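Local coordinates for adhesion and penetration protein autotransporter (Haemophilus influenzae, PDB 3SYJ) that promotes adherence to and invasion of host cells and self-associates between bacteria through its secreted passenger domain, which also carries a probable serine protease, at residues A[629-635]-A[649-655]; A[635-641]-A[656-662]; A[709-715]-A[729-735]; A[768-774]-A[789-794]. Residues are numbered along the deposited sequence.

Interaction 1 (A[629-635]-A[649-655]); sequences AENFQIK and EGNWTVS
Stacking like upon like from one coil to the next is the principle that strands 631-634 and 651-654 illustrate. They run parallel, their axes 4.6 Å apart and 12° off alignment, with N631, F632, Q633 and I634 bridged in register to N651, W652, T653 and V654. E649 comes first, its O accepting A629 N at 3.0 Å. The chain turns a corner at G650, whose phi/psi of 139/166 demands glycine; a CB here would also clash with A629 O and F632 CE2. N651 N donates to E630 O (3.1 Å), N651 O accepts F632 N (2.8 Å). W652, chi1 m and chi2 76°, lays its six-membered ring against the F632 ring (chi1 m, chi2 -88°) in an offset stack, centroids 4.2 Å apart, planes at 17°; I634 CG1 meets the indole edge at W652 CZ3, 3.7 Å away. T653 N donates to F632 O and T653 O accepts I634 N, both 2.8 Å. A water joins N631 OD1 (2.8 Å) to T653 OG1 (2.8 Å), and N631 ND2 is hydrogen-bonded to D579 OD1 on strand 579-582. V654 sets CG1 4.2 Å from I634 CB in the interior, where W652 meets F662 edge-to-face. S655 N closes the series on I634 O at 3.1 Å. Parallel strands in register on successive coils, like side chains stacked as F632 is on W652, characterise a beta-helix, here Hap's second beta-solenoid region.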
# COMPACT_ATOMS: atom_id res chain seq x y z
N ALA A 629 -5.07 -24.41 7.03
CA ALA A 629 -3.73 -24.91 6.83
C ALA A 629 -2.87 -23.70 6.50
O ALA A 629 -3.39 -22.60 6.31
CB ALA A 629 -3.70 -25.92 5.69
N GLU A 630 -1.56 -23.90 6.44
CA GLU A 630 -0.65 -22.86 5.97
C GLU A 630 -0.80 -22.68 4.45
O GLU A 630 -1.12 -21.59 3.98
CB GLU A 630 0.80 -23.16 6.41
CG GLU A 630 0.97 -23.08 7.94
CD GLU A 630 2.38 -23.39 8.45
OE1 GLU A 630 3.24 -23.83 7.67
OE2 GLU A 630 2.62 -23.20 9.66
N ASN A 631 -0.60 -23.75 3.69
CA ASN A 631 -0.78 -23.67 2.25
C ASN A 631 -1.63 -24.81 1.72
O ASN A 631 -1.58 -25.93 2.23
CB ASN A 631 0.56 -23.68 1.52
CG ASN A 631 1.47 -22.54 1.95
OD1 ASN A 631 1.49 -21.47 1.33
ND2 ASN A 631 2.23 -22.78 3.01
N PHE A 632 -2.42 -24.51 0.69
CA PHE A 632 -3.06 -25.53 -0.11
C PHE A 632 -2.34 -25.56 -1.45
O PHE A 632 -2.46 -24.64 -2.25
CB PHE A 632 -4.54 -25.21 -0.32
CG PHE A 632 -5.30 -25.01 0.96
CD1 PHE A 632 -5.88 -26.09 1.61
CD2 PHE A 632 -5.44 -23.74 1.51
CE1 PHE A 632 -6.58 -25.91 2.79
CE2 PHE A 632 -6.14 -23.55 2.68
CZ PHE A 632 -6.71 -24.63 3.33
N GLN A 633 -1.59 -26.62 -1.69
CA GLN A 633 -0.89 -26.76 -2.95
C GLN A 633 -1.63 -27.77 -3.80
O GLN A 633 -1.48 -28.98 -3.62
CB GLN A 633 0.55 -27.21 -2.71
CG GLN A 633 1.18 -26.54 -1.50
CD GLN A 633 2.68 -26.70 -1.45
OE1 GLN A 633 3.31 -27.17 -2.40
NE2 GLN A 633 3.28 -26.30 -0.32
N ILE A 634 -2.44 -27.27 -4.72
CA ILE A 634 -3.16 -28.14 -5.63
C ILE A 634 -2.30 -28.26 -6.88
O ILE A 634 -2.39 -27.43 -7.78
CB ILE A 634 -4.55 -27.57 -5.96
CG1 ILE A 634 -5.21 -27.03 -4.69
CG2 ILE A 634 -5.43 -28.60 -6.64
CD1 ILE A 634 -5.24 -28.02 -3.53
N LYS A 635 -1.44 -29.27 -6.91
CA LYS A 635 -0.47 -29.46 -7.99
C LYS A 635 -1.07 -30.22 -9.16
O LYS A 635 -0.44 -30.38 -10.20
CB LYS A 635 0.75 -30.22 -7.48
CG LYS A 635 1.50 -29.54 -6.34
CD LYS A 635 2.74 -30.33 -5.97
CE LYS A 635 3.56 -29.62 -4.90
NZ LYS A 635 4.74 -30.44 -4.53
N GLU A 649 -9.13 -21.23 5.75
CA GLU A 649 -8.03 -20.31 5.95
C GLU A 649 -6.69 -20.89 5.50
O GLU A 649 -6.36 -22.04 5.83
CB GLU A 649 -7.93 -19.87 7.42
CG GLU A 649 -6.83 -18.85 7.67
CD GLU A 649 -6.66 -18.50 9.14
OE1 GLU A 649 -7.64 -18.61 9.91
OE2 GLU A 649 -5.54 -18.11 9.53
N GLY A 650 -5.91 -20.09 4.78
CA GLY A 650 -4.62 -20.52 4.26
C GLY A 650 -4.44 -20.01 2.84
O GLY A 650 -5.40 -19.58 2.21
N ASN A 651 -3.21 -20.07 2.33
CA ASN A 651 -2.92 -19.56 1.00
C ASN A 651 -2.94 -20.68 -0.03
O ASN A 651 -2.51 -21.79 0.24
CB ASN A 651 -1.57 -18.83 0.98
CG ASN A 651 -1.57 -17.60 1.88
OD1 ASN A 651 -2.54 -16.84 1.94
ND2 ASN A 651 -0.47 -17.41 2.59
N TRP A 652 -3.44 -20.36 -1.22
CA TRP A 652 -3.65 -21.37 -2.25
C TRP A 652 -2.64 -21.22 -3.38
O TRP A 652 -2.38 -20.12 -3.84
CB TRP A 652 -5.08 -21.28 -2.82
CG TRP A 652 -6.13 -21.78 -1.85
CD1 TRP A 652 -6.62 -21.12 -0.75
CD2 TRP A 652 -6.82 -23.04 -1.91
NE1 TRP A 652 -7.56 -21.90 -0.12
CE2 TRP A 652 -7.70 -23.08 -0.81
CE3 TRP A 652 -6.77 -24.13 -2.78
CZ2 TRP A 652 -8.52 -24.18 -0.55
CZ3 TRP A 652 -7.58 -25.22 -2.52
CH2 TRP A 652 -8.45 -25.24 -1.42
N THR A 653 -2.08 -22.35 -3.80
CA THR A 653 -1.27 -22.40 -5.01
C THR A 653 -1.77 -23.51 -5.93
O THR A 653 -1.66 -24.69 -5.61
CB THR A 653 0.22 -22.62 -4.70
OG1 THR A 653 0.70 -21.55 -3.89
CG2 THR A 653 1.02 -22.67 -6.00
N VAL A 654 -2.32 -23.11 -7.07
CA VAL A 654 -2.85 -24.06 -8.03
C VAL A 654 -1.97 -24.01 -9.28
O VAL A 654 -1.77 -22.94 -9.86
CB VAL A 654 -4.30 -23.72 -8.39
CG1 VAL A 654 -4.94 -24.85 -9.17
CG2 VAL A 654 -5.09 -23.43 -7.13
N SER A 655 -1.44 -25.16 -9.68
CA SER A 655 -0.45 -25.18 -10.75
C SER A 655 -0.75 -26.26 -11.78
O SER A 655 -1.75 -26.96 -11.69
CB SER A 655 0.95 -25.36 -10.16
OG SER A 655 1.04 -26.57 -9.43
O HOH W 1 0.09 -21.60 -1.12

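Interaction 2 (A[635-641]-A[656-662]); sequences KGGSAVV and NNANATF
This is a parallel strand pairing between successive coils of the beta-helix, preceded by a side-chain-to-backbone bond between the turns that lead into it. Strands 638-641 and 659-662 lie 4.6 Å apart at 9°, pairing S638 with N659, A639 with A660, V640 with T661 and V641 with F662. In the turn, N656 (phi/psi 48/-130, chi1 m) sends ND2 to K635 O at 2.7 Å. Segment 635-641 passes through G636 and G637, the latter at a positive phi of 77° that favours glycine, and A658 CB packs 3.5 Å from G636 N. Backbone bonds then alternate: N659 N to G637 O (2.9 Å), A639 N to N659 O (2.9 Å), T661 N to A639 O (2.9 Å) and V641 N to T661 O (2.8 Å). S638, V640, N659 and T661 share the more exposed face, where a water lies 2.4 Å from S638 OG and 2.9 Å from T661 OG1. A639, V641, A660 and F662 face the interior; V641 CG2 touches F662 CD1 at 3.5 Å, with F662 in the chi1 m rotamer. A639 on A660 and V641 on F662 add to the hydrophobic core of this coil stack, the right-handed parallel beta-helix typical of autotransporter passengers.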
# COMPACT_ATOMS: atom_id res chain seq x y z
N LYS A 635 -1.44 -29.27 -6.91
CA LYS A 635 -0.47 -29.46 -7.99
C LYS A 635 -1.07 -30.22 -9.16
O LYS A 635 -0.44 -30.38 -10.20
CB LYS A 635 0.75 -30.22 -7.48
CG LYS A 635 1.50 -29.54 -6.34
CD LYS A 635 2.74 -30.33 -5.97
CE LYS A 635 3.56 -29.62 -4.90
NZ LYS A 635 4.74 -30.44 -4.53
N GLY A 636 -2.29 -30.71 -8.99
CA GLY A 636 -2.95 -31.46 -10.04
C GLY A 636 -4.30 -31.92 -9.54
O GLY A 636 -4.55 -31.92 -8.34
N GLY A 637 -5.18 -32.29 -10.47
CA GLY A 637 -6.53 -32.68 -10.12
C GLY A 637 -7.43 -31.49 -9.82
O GLY A 637 -7.27 -30.40 -10.36
N SER A 638 -8.40 -31.72 -8.93
CA SER A 638 -9.42 -30.73 -8.66
C SER A 638 -9.77 -30.66 -7.17
O SER A 638 -10.12 -31.67 -6.55
CB SER A 638 -10.66 -31.06 -9.47
OG SER A 638 -11.47 -29.90 -9.63
N ALA A 639 -9.66 -29.46 -6.60
CA ALA A 639 -10.05 -29.18 -5.21
C ALA A 639 -11.35 -28.38 -5.16
O ALA A 639 -11.48 -27.36 -5.82
CB ALA A 639 -8.93 -28.41 -4.48
N VAL A 640 -12.32 -28.85 -4.37
CA VAL A 640 -13.62 -28.19 -4.32
C VAL A 640 -14.01 -27.87 -2.88
O VAL A 640 -13.99 -28.75 -2.02
CB VAL A 640 -14.72 -29.06 -4.94
CG1 VAL A 640 -16.07 -28.33 -4.91
CG2 VAL A 640 -14.36 -29.45 -6.37
N VAL A 641 -14.33 -26.61 -2.62
CA VAL A 641 -14.86 -26.21 -1.32
C VAL A 641 -16.37 -26.07 -1.45
O VAL A 641 -16.86 -25.18 -2.15
CB VAL A 641 -14.25 -24.90 -0.82
CG1 VAL A 641 -14.72 -24.58 0.59
CG2 VAL A 641 -12.72 -24.97 -0.88
N ASN A 656 0.14 -26.38 -12.77
CA ASN A 656 -0.07 -27.29 -13.89
C ASN A 656 -1.47 -27.11 -14.48
O ASN A 656 -1.88 -25.99 -14.76
CB ASN A 656 0.17 -28.73 -13.47
CG ASN A 656 1.55 -28.93 -12.88
OD1 ASN A 656 2.56 -28.55 -13.48
ND2 ASN A 656 1.61 -29.52 -11.69
N ASN A 657 -2.19 -28.22 -14.66
CA ASN A 657 -3.56 -28.17 -15.15
C ASN A 657 -4.57 -28.39 -14.03
O ASN A 657 -5.67 -28.87 -14.26
CB ASN A 657 -3.78 -29.22 -16.23
CG ASN A 657 -2.87 -29.04 -17.42
OD1 ASN A 657 -2.81 -27.96 -18.01
ND2 ASN A 657 -2.14 -30.09 -17.78
N ALA A 658 -4.18 -28.02 -12.81
CA ALA A 658 -5.03 -28.24 -11.65
C ALA A 658 -6.21 -27.26 -11.62
O ALA A 658 -6.25 -26.31 -12.40
CB ALA A 658 -4.22 -28.12 -10.38
N ASN A 659 -7.15 -27.50 -10.72
CA ASN A 659 -8.28 -26.60 -10.57
C ASN A 659 -8.74 -26.48 -9.12
O ASN A 659 -8.63 -27.44 -8.36
CB ASN A 659 -9.43 -27.03 -11.47
CG ASN A 659 -10.52 -25.98 -11.55
OD1 ASN A 659 -11.16 -25.64 -10.55
ND2 ASN A 659 -10.74 -25.46 -12.76
N ALA A 660 -9.24 -25.31 -8.75
CA ALA A 660 -9.81 -25.09 -7.42
C ALA A 660 -11.10 -24.29 -7.53
O ALA A 660 -11.13 -23.24 -8.17
CB ALA A 660 -8.83 -24.37 -6.52
N THR A 661 -12.17 -24.79 -6.90
CA THR A 661 -13.48 -24.16 -6.99
C THR A 661 -14.07 -23.91 -5.60
O THR A 661 -14.03 -24.79 -4.74
CB THR A 661 -14.45 -25.04 -7.80
OG1 THR A 661 -13.89 -25.30 -9.09
CG2 THR A 661 -15.81 -24.35 -7.95
N PHE A 662 -14.62 -22.71 -5.40
CA PHE A 662 -15.17 -22.33 -4.09
C PHE A 662 -16.63 -21.88 -4.18
O PHE A 662 -16.98 -21.05 -5.02
CB PHE A 662 -14.37 -21.17 -3.49
CG PHE A 662 -12.89 -21.42 -3.39
CD1 PHE A 662 -12.30 -21.73 -2.18
CD2 PHE A 662 -12.08 -21.29 -4.51
CE1 PHE A 662 -10.94 -21.94 -2.09
CE2 PHE A 662 -10.71 -21.49 -4.42
CZ PHE A 662 -10.14 -21.81 -3.20
O HOH W 2 -12.32 -27.70 -9.01

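Interaction 3 (A[709-715]-A[729-735]); sequences LTDNATA and LTNHSQF
Main-chain hydrogen bonds join two copies of the same corner: T730 N to L709 O (3.1 Å), H732 N to D711 O (2.8 Å), Q734 N to A713 O (2.9 Å) and A715 N to Q734 O (2.9 Å). Each corner is a type II' beta turn, T710 to A713 and T730 to S733, whose second residue takes a positive phi (D711 50/-123, N731 58/-126). Within the turns, A713 N bonds to T710 O at 2.9 Å and S733 N to T730 O at 3.1 Å, and S733 OG (chi1 p) adds a bond to T730 O at 2.8 Å. At the outer tip a water lies between N712 OD1 (2.9 Å) and H732 ND1 (3.1 Å). The parallel register puts L709 on L729, T714 on Q734 and A715 on F735. Inside, L709 (m, t) places CD1 3.9 Å from both L729 CD2 and F735 CB, and its CB 3.4 Å from S733 CB; A715 CB meets F735 CD1, also at 3.9 Å. The pair belongs to a longer stack of coils. D711 OD2 accepts N656 N from the preceding coil and N731 N bonds to D751 of the following one, while strands 714-718 and 734-738 run between strands 659-662 and 754-758.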
# COMPACT_ATOMS: atom_id res chain seq x y z
N LEU A 709 -2.26 -18.70 -9.10
CA LEU A 709 -2.42 -19.62 -10.21
C LEU A 709 -1.21 -19.54 -11.14
O LEU A 709 -0.77 -18.44 -11.50
CB LEU A 709 -3.70 -19.30 -10.99
CG LEU A 709 -4.98 -19.21 -10.18
CD1 LEU A 709 -6.16 -18.95 -11.10
CD2 LEU A 709 -5.18 -20.49 -9.40
N THR A 710 -0.68 -20.69 -11.51
CA THR A 710 0.43 -20.74 -12.45
C THR A 710 0.11 -21.73 -13.57
O THR A 710 -0.93 -22.38 -13.55
CB THR A 710 1.76 -21.12 -11.76
OG1 THR A 710 1.68 -22.46 -11.25
CG2 THR A 710 2.06 -20.16 -10.62
N ASP A 711 1.00 -21.80 -14.56
CA ASP A 711 0.83 -22.72 -15.68
C ASP A 711 -0.55 -22.61 -16.30
O ASP A 711 -0.95 -21.52 -16.71
CB ASP A 711 1.11 -24.15 -15.22
CG ASP A 711 2.36 -24.25 -14.37
OD1 ASP A 711 3.42 -23.77 -14.83
OD2 ASP A 711 2.28 -24.78 -13.24
N ASN A 712 -1.29 -23.71 -16.36
CA ASN A 712 -2.63 -23.70 -16.93
C ASN A 712 -3.72 -23.77 -15.87
O ASN A 712 -4.87 -24.08 -16.17
CB ASN A 712 -2.82 -24.88 -17.89
CG ASN A 712 -2.05 -24.71 -19.17
OD1 ASN A 712 -1.36 -23.71 -19.37
ND2 ASN A 712 -2.17 -25.69 -20.06
N ALA A 713 -3.36 -23.47 -14.63
CA ALA A 713 -4.30 -23.61 -13.52
C ALA A 713 -5.54 -22.73 -13.65
O ALA A 713 -5.49 -21.64 -14.22
CB ALA A 713 -3.59 -23.36 -12.20
N THR A 714 -6.65 -23.21 -13.11
CA THR A 714 -7.90 -22.47 -13.12
C THR A 714 -8.45 -22.38 -11.70
O THR A 714 -8.34 -23.33 -10.93
CB THR A 714 -8.93 -23.15 -14.02
OG1 THR A 714 -8.48 -23.11 -15.38
CG2 THR A 714 -10.27 -22.45 -13.92
N ALA A 715 -9.04 -21.24 -11.36
CA ALA A 715 -9.74 -21.11 -10.09
C ALA A 715 -11.08 -20.39 -10.27
O ALA A 715 -11.21 -19.48 -11.10
CB ALA A 715 -8.89 -20.40 -9.06
N LEU A 729 -1.93 -14.29 -11.03
CA LEU A 729 -1.95 -15.23 -12.14
C LEU A 729 -0.75 -15.05 -13.04
O LEU A 729 -0.31 -13.94 -13.28
CB LEU A 729 -3.23 -15.08 -12.95
CG LEU A 729 -4.55 -15.26 -12.20
CD1 LEU A 729 -4.92 -13.95 -11.54
CD2 LEU A 729 -5.63 -15.71 -13.15
N THR A 730 -0.23 -16.17 -13.53
CA THR A 730 0.90 -16.16 -14.44
C THR A 730 0.66 -17.19 -15.53
O THR A 730 -0.32 -17.94 -15.47
CB THR A 730 2.21 -16.50 -13.71
OG1 THR A 730 2.08 -17.79 -13.10
CG2 THR A 730 2.51 -15.47 -12.64
N ASN A 731 1.55 -17.24 -16.51
CA ASN A 731 1.45 -18.24 -17.56
C ASN A 731 0.12 -18.15 -18.29
O ASN A 731 -0.25 -17.08 -18.77
CB ASN A 731 1.68 -19.63 -16.98
CG ASN A 731 3.05 -19.78 -16.35
OD1 ASN A 731 4.06 -19.51 -16.99
ND2 ASN A 731 3.09 -20.20 -15.08
N HIS A 732 -0.61 -19.25 -18.36
CA HIS A 732 -1.92 -19.25 -19.03
C HIS A 732 -3.05 -19.57 -18.06
O HIS A 732 -4.07 -20.13 -18.45
CB HIS A 732 -1.94 -20.25 -20.19
CG HIS A 732 -0.97 -19.94 -21.28
ND1 HIS A 732 0.39 -20.16 -21.15
CD2 HIS A 732 -1.15 -19.45 -22.53
CE1 HIS A 732 1.00 -19.80 -22.27
NE2 HIS A 732 0.08 -19.37 -23.12
N SER A 733 -2.87 -19.20 -16.79
CA SER A 733 -3.88 -19.46 -15.76
C SER A 733 -5.14 -18.62 -15.95
O SER A 733 -5.10 -17.55 -16.56
CB SER A 733 -3.28 -19.19 -14.38
OG SER A 733 -2.81 -17.86 -14.30
N GLN A 734 -6.26 -19.10 -15.41
CA GLN A 734 -7.55 -18.40 -15.54
C GLN A 734 -8.29 -18.32 -14.20
O GLN A 734 -8.40 -19.31 -13.49
CB GLN A 734 -8.45 -19.10 -16.55
CG GLN A 734 -7.82 -19.28 -17.92
CD GLN A 734 -8.86 -19.59 -18.99
OE1 GLN A 734 -10.05 -19.31 -18.82
NE2 GLN A 734 -8.41 -20.16 -20.10
N PHE A 735 -8.80 -17.14 -13.88
CA PHE A 735 -9.57 -16.96 -12.65
C PHE A 735 -10.93 -16.34 -12.93
O PHE A 735 -11.02 -15.35 -13.65
CB PHE A 735 -8.81 -16.08 -11.66
CG PHE A 735 -9.61 -15.71 -10.44
CD1 PHE A 735 -9.89 -16.66 -9.46
CD2 PHE A 735 -10.09 -14.42 -10.27
CE1 PHE A 735 -10.63 -16.32 -8.34
CE2 PHE A 735 -10.83 -14.08 -9.15
CZ PHE A 735 -11.10 -15.03 -8.18
O HOH W 3 1.23 -22.51 -19.33

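Interaction 4 (A[768-774]-A[789-794]); sequences LTDSAQF and KGTTVT
L768 (chi1 m, chi2 p) spreads over the inward side of the adjoining coil, its CB 3.5 Å from T791 CG2 and its CD1 4.0 Å from V793 CG2. Further along, F774 (chi1 t, chi2 69°) presents its ring edge to V793, CD2 to CG1 at 4.3 Å. I785 lies against L768, F774 and V793, so the three share one apolar interior. Between L768 and F774 the chain reverses direction through a type II' beta turn from T769 to A772, with D770 at phi/psi 58/-123 and A772 N bonded to T769 O at 3.1 Å. Here this turn carries the chain from one face of the beta-helix to the next. The adjoining rung is built differently: G790 (104/-29) precedes T791, and a CB on that glycine would clash with D770 O. T791 CG2 packs 3.1 Å from T769 O, and T791 OG1 is hydrogen-bonded to D788 O. Beyond the turn Q773 bridges to T792 and F774 to V793 in parallel, with T792 N to A772 O at 3.2 Å, F774 N to T792 O at 3.1 Å and T794 N to F774 O at 2.9 Å. On the outward face Q773 CG packs 4.0 Å from T792 CB, and a water accepts from Q773 NE2 (2.8 Å) and lies 2.7 Å from T794 OG1. D770 OD2 receives D751 N, from the coil on the other side.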
# COMPACT_ATOMS: atom_id res chain seq x y z
N LEU A 768 -2.77 -5.49 -14.95
CA LEU A 768 -2.32 -6.41 -15.99
C LEU A 768 -1.01 -5.95 -16.60
O LEU A 768 -0.73 -4.76 -16.66
CB LEU A 768 -3.34 -6.51 -17.12
CG LEU A 768 -4.84 -6.58 -16.86
CD1 LEU A 768 -5.39 -5.20 -16.54
CD2 LEU A 768 -5.53 -7.18 -18.07
N THR A 769 -0.22 -6.91 -17.06
CA THR A 769 0.98 -6.63 -17.84
C THR A 769 1.10 -7.70 -18.91
O THR A 769 0.29 -8.62 -18.97
CB THR A 769 2.25 -6.65 -16.99
OG1 THR A 769 2.51 -7.98 -16.55
CG2 THR A 769 2.10 -5.74 -15.78
N ASP A 770 2.11 -7.57 -19.77
CA ASP A 770 2.37 -8.57 -20.80
C ASP A 770 1.15 -8.76 -21.71
O ASP A 770 0.68 -7.80 -22.31
CB ASP A 770 2.80 -9.89 -20.16
CG ASP A 770 3.82 -9.69 -19.05
OD1 ASP A 770 4.63 -8.75 -19.15
OD2 ASP A 770 3.82 -10.47 -18.07
N SER A 771 0.65 -9.98 -21.81
CA SER A 771 -0.48 -10.26 -22.70
C SER A 771 -1.75 -10.63 -21.94
O SER A 771 -2.68 -11.19 -22.51
CB SER A 771 -0.13 -11.38 -23.68
OG SER A 771 1.14 -11.13 -24.28
N ALA A 772 -1.77 -10.31 -20.65
CA ALA A 772 -2.89 -10.67 -19.78
C ALA A 772 -4.20 -10.03 -20.23
O ALA A 772 -4.20 -9.00 -20.89
CB ALA A 772 -2.57 -10.30 -18.34
N GLN A 773 -5.31 -10.65 -19.86
CA GLN A 773 -6.63 -10.11 -20.20
C GLN A 773 -7.56 -10.10 -18.99
O GLN A 773 -7.60 -11.05 -18.21
CB GLN A 773 -7.27 -10.90 -21.33
CG GLN A 773 -6.57 -10.74 -22.67
CD GLN A 773 -7.46 -11.08 -23.85
OE1 GLN A 773 -6.98 -11.41 -24.93
NE2 GLN A 773 -8.78 -10.99 -23.65
N PHE A 774 -8.30 -9.01 -18.85
CA PHE A 774 -9.31 -8.89 -17.80
C PHE A 774 -10.67 -8.62 -18.41
O PHE A 774 -10.85 -7.69 -19.19
CB PHE A 774 -8.96 -7.79 -16.80
CG PHE A 774 -10.03 -7.56 -15.76
CD1 PHE A 774 -10.27 -8.51 -14.78
CD2 PHE A 774 -10.78 -6.40 -15.75
CE1 PHE A 774 -11.24 -8.31 -13.81
CE2 PHE A 774 -11.75 -6.18 -14.79
CZ PHE A 774 -11.98 -7.14 -13.82
N LYS A 789 1.45 -2.31 -21.84
CA LYS A 789 1.68 -2.81 -23.19
C LYS A 789 1.35 -4.29 -23.38
O LYS A 789 1.90 -5.15 -22.70
CB LYS A 789 3.12 -2.51 -23.62
CG LYS A 789 3.48 -1.03 -23.56
CD LYS A 789 4.91 -0.77 -23.99
CE LYS A 789 5.14 0.71 -24.25
NZ LYS A 789 4.65 1.55 -23.12
N GLY A 790 0.45 -4.56 -24.32
CA GLY A 790 0.06 -5.92 -24.66
C GLY A 790 -1.29 -6.33 -24.10
O GLY A 790 -2.00 -7.16 -24.69
N THR A 791 -1.67 -5.73 -22.97
CA THR A 791 -2.85 -6.16 -22.22
C THR A 791 -4.18 -5.67 -22.78
O THR A 791 -4.27 -4.58 -23.37
CB THR A 791 -2.75 -5.72 -20.74
OG1 THR A 791 -2.67 -4.29 -20.67
CG2 THR A 791 -1.52 -6.31 -20.10
N THR A 792 -5.22 -6.48 -22.60
CA THR A 792 -6.55 -6.14 -23.06
C THR A 792 -7.58 -6.20 -21.94
O THR A 792 -7.71 -7.20 -21.25
CB THR A 792 -7.02 -7.09 -24.17
OG1 THR A 792 -6.07 -7.08 -25.24
CG2 THR A 792 -8.37 -6.65 -24.70
N VAL A 793 -8.32 -5.10 -21.77
CA VAL A 793 -9.43 -5.07 -20.84
C VAL A 793 -10.70 -5.10 -21.67
O VAL A 793 -10.79 -4.44 -22.70
CB VAL A 793 -9.41 -3.80 -19.97
CG1 VAL A 793 -10.68 -3.71 -19.13
CG2 VAL A 793 -8.19 -3.79 -19.07
N THR A 794 -11.69 -5.88 -21.23
CA THR A 794 -12.94 -6.02 -21.96
C THR A 794 -14.15 -5.90 -21.04
O THR A 794 -14.20 -6.51 -19.97
CB THR A 794 -13.00 -7.37 -22.68
OG1 THR A 794 -11.82 -7.52 -23.48
CG2 THR A 794 -14.23 -7.45 -23.57
O HOH W 4 -10.31 -9.22 -22.07

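All four contacts join coils of one beta-helix and reach the same large sheet. Interactions 1 and 2 alternate along the chain, share K635 and have centres 10 Å apart: they are successive faces of the same pair of coils, meeting around I634, W652 and F662. Interaction 3 follows in sequence and touches both, 14 Å from the centre of interaction 1 and 11 Å from that of interaction 2, with strand 714-718 pairing beside strand 659-662. Interaction 4 comes last, its centre 14 Å beyond interaction 3 and 26 Å from interaction 1, without touching any of them. The series thus marks steps along an elongated solenoid, which gives the adhesin its extended shape.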